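Local coordinates for uncharacterized protein Atu1656 (Agrobacterium tumefaciens, PDB 2OJH) that is of unknown function but belongs to the TolB family and folds as a six-bladed beta-propeller, at residues Q196-R201 / V209-D214. Numbering follows the deposited sequence.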
loop_
_atom_site.group_PDB
_atom_site.type_symbol
_atom_site.label_atom_id
_atom_site.label_comp_id
_atom_site.label_asym_id
_atom_site.label_seq_id
_atom_site.Cartn_x
_atom_site.Cartn_y
_atom_site.Cartn_z
ATOM N N GLN A 196 -18.647 -5.581 -6.546
ATOM C CA GLN A 196 -17.245 -5.660 -6.928
ATOM C C GLN A 196 -16.461 -4.721 -6.039
ATOM O O GLN A 196 -17.045 -3.910 -5.305
ATOM C CB GLN A 196 -17.053 -5.358 -8.424
ATOM C CG GLN A 196 -17.483 -3.970 -8.856
ATOM C CD GLN A 196 -17.906 -3.887 -10.322
ATOM O OE1 GLN A 196 -18.752 -4.656 -10.790
ATOM N NE2 GLN A 196 -17.332 -2.934 -11.044
HETATM N N MSE A 197 -15.141 -4.844 -6.049
HETATM C CA MSE A 197 -14.351 -3.913 -5.267
HETATM C C MSE A 197 -14.495 -2.501 -5.879
HETATM O O MSE A 197 -14.361 -2.329 -7.104
HETATM C CB MSE A 197 -12.887 -4.335 -5.212
HETATM C CG MSE A 197 -12.569 -5.475 -4.232
HETATM SE SE MSE A 197 -13.194 -5.094 -2.419
HETATM C CE MSE A 197 -11.823 -5.805 -1.245
ATOM N N GLN A 198 -14.840 -1.528 -5.029
ATOM C CA GLN A 198 -14.926 -0.099 -5.365
ATOM C C GLN A 198 -14.229 0.687 -4.281
ATOM O O GLN A 198 -14.099 0.183 -3.138
ATOM C CB GLN A 198 -16.365 0.354 -5.402
ATOM C CG GLN A 198 -17.219 -0.468 -6.369
ATOM C CD GLN A 198 -17.004 -0.077 -7.824
ATOM O OE1 GLN A 198 -17.808 0.642 -8.385
ATOM N NE2 GLN A 198 -15.924 -0.557 -8.431
ATOM N N ILE A 199 -13.797 1.904 -4.619
ATOM C CA ILE A 199 -13.151 2.771 -3.632
ATOM C C ILE A 199 -14.206 3.474 -2.793
ATOM O O ILE A 199 -15.201 4.014 -3.317
ATOM C CB ILE A 199 -12.142 3.804 -4.243
ATOM C CG1 ILE A 199 -11.180 3.123 -5.231
ATOM C CG2 ILE A 199 -11.413 4.523 -3.121
ATOM C CD1 ILE A 199 -10.457 1.926 -4.684
ATOM N N TRP A 200 -13.977 3.417 -1.480
ATOM C CA TRP A 200 -14.804 4.097 -0.492
ATOM C C TRP A 200 -13.869 4.917 0.398
ATOM O O TRP A 200 -12.638 4.748 0.362
ATOM C CB TRP A 200 -15.582 3.079 0.359
ATOM C CG TRP A 200 -16.750 2.404 -0.376
ATOM C CD1 TRP A 200 -16.671 1.458 -1.367
ATOM C CD2 TRP A 200 -18.129 2.626 -0.146
ATOM N NE1 TRP A 200 -17.939 1.078 -1.781
ATOM C CE2 TRP A 200 -18.853 1.788 -1.045
ATOM C CE3 TRP A 200 -18.842 3.460 0.726
ATOM C CZ2 TRP A 200 -20.233 1.767 -1.090
ATOM C CZ3 TRP A 200 -20.225 3.443 0.673
ATOM C CH2 TRP A 200 -20.910 2.595 -0.222
ATOM N N ARG A 201 -14.442 5.838 1.161
ATOM C CA ARG A 201 -13.682 6.491 2.209
ATOM C C ARG A 201 -14.481 6.603 3.506
ATOM O O ARG A 201 -15.679 6.806 3.475
ATOM C CB ARG A 201 -13.150 7.855 1.741
ATOM C CG ARG A 201 -14.210 8.900 1.437
ATOM C CD ARG A 201 -13.551 10.233 1.111
ATOM N NE ARG A 201 -14.524 11.315 1.087
ATOM C CZ ARG A 201 -14.246 12.583 0.798
ATOM N NH1 ARG A 201 -15.226 13.481 0.816
ATOM N NH2 ARG A 201 -13.005 12.955 0.495
ATOM N N VAL A 209 -19.087 7.292 6.135
ATOM C CA VAL A 209 -18.439 6.521 5.075
ATOM C C VAL A 209 -19.175 6.872 3.775
ATOM O O VAL A 209 -20.365 7.191 3.803
ATOM C CB VAL A 209 -18.503 4.985 5.374
ATOM C CG1 VAL A 209 -19.958 4.472 5.398
ATOM C CG2 VAL A 209 -17.646 4.169 4.395
ATOM N N GLU A 210 -18.474 6.826 2.648
ATOM C CA GLU A 210 -19.077 7.177 1.344
ATOM C C GLU A 210 -18.345 6.571 0.146
ATOM O O GLU A 210 -17.150 6.296 0.213
ATOM C CB GLU A 210 -19.220 8.693 1.184
ATOM C CG GLU A 210 -17.931 9.432 1.360
ATOM C CD GLU A 210 -18.116 10.949 1.440
ATOM O OE1 GLU A 210 -19.058 11.437 2.106
ATOM O OE2 GLU A 210 -17.308 11.659 0.836
ATOM N N ARG A 211 -19.082 6.358 -0.941
ATOM C CA ARG A 211 -18.547 5.679 -2.104
ATOM C C ARG A 211 -17.782 6.679 -2.961
ATOM O O ARG A 211 -18.266 7.796 -3.200
ATOM C CB ARG A 211 -19.676 5.043 -2.916
ATOM C CG ARG A 211 -19.217 4.063 -3.962
ATOM C CD ARG A 211 -20.400 3.481 -4.666
ATOM N NE ARG A 211 -20.026 2.585 -5.754
ATOM C CZ ARG A 211 -20.898 1.869 -6.460
ATOM N NH1 ARG A 211 -22.203 1.914 -6.178
ATOM N NH2 ARG A 211 -20.467 1.091 -7.449
ATOM N N ILE A 212 -16.613 6.264 -3.447
ATOM C CA ILE A 212 -15.773 7.125 -4.282
ATOM C C ILE A 212 -15.646 6.692 -5.736
ATOM O O ILE A 212 -15.607 7.557 -6.615
ATOM C CB ILE A 212 -14.371 7.299 -3.676
ATOM C CG1 ILE A 212 -14.483 7.960 -2.289
ATOM C CG2 ILE A 212 -13.445 8.033 -4.666
ATOM C CD1 ILE A 212 -14.946 9.409 -2.268
ATOM N N THR A 213 -15.559 5.388 -6.008
ATOM C CA THR A 213 -15.692 4.929 -7.407
ATOM C C THR A 213 -17.011 4.196 -7.643
ATOM O O THR A 213 -17.558 3.552 -6.744
ATOM C CB THR A 213 -14.514 4.050 -7.885
ATOM O OG1 THR A 213 -14.430 2.852 -7.091
ATOM C CG2 THR A 213 -13.212 4.800 -7.791
ATOM N N ASP A 214 -17.519 4.315 -8.873
ATOM C CA ASP A 214 -18.684 3.590 -9.314
ATOM C C ASP A 214 -18.289 3.201 -10.730
ATOM O O ASP A 214 -18.496 3.977 -11.653
ATOM C CB ASP A 214 -19.878 4.531 -9.326
ATOM C CG ASP A 214 -21.195 3.815 -9.526
ATOM O OD1 ASP A 214 -21.211 2.685 -10.066
ATOM O OD2 ASP A 214 -22.225 4.396 -9.132
#
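Gln198 turns its amide toward Arg211: OE1 takes an N-H from Arg211 NH2 at 2.9 Å on a lone pair and in the guanidinium plane, although the two flat groups stand 68° apart. Gln198 NE2 donates to Met197 O, which lies in the amide plane and fixes its rotation; Ser215 N also bonds OE1. Arg211 NE bonds Thr213 O within its own segment. Ile199 N donates almost straight to Thr213 OG1 at 2.7 Å, the hydroxyl placed between backbone N and carbonyl carbon (chi1 62°); it also bonds Asp219 of the adjoining strand 217-224. Ile199 O accepts both Ile212 N and Thr213 N from one face of its plane, a bulge-like irregularity just past strand 209-211. The segments belong to the outer hairpin, strands 198-203 and 209-211, of one four-stranded antiparallel propeller blade, with 209-211 as an edge strand. Trp200 and Arg211 are a non-hydrogen-bonded pair; Arg211 CB makes a CH-pi contact almost on the normal of the six-membered ring, 3.7 Å from its centroid. Arg201 and Glu210 follow as a hydrogen-bonded pair, their side chains running side by side. Arg201 NE and NH1 grip Glu210 OE2 side-on, each at 2.8 Å through bonds bent to about 140°, as a salt bridge. Ile212 CD1 packs against Arg201 CD at 3.7 Å, and Tyr188 OH and Trp186 of the next strand inward engage the guanidinium by a hydrogen bond and a cation-pi contact.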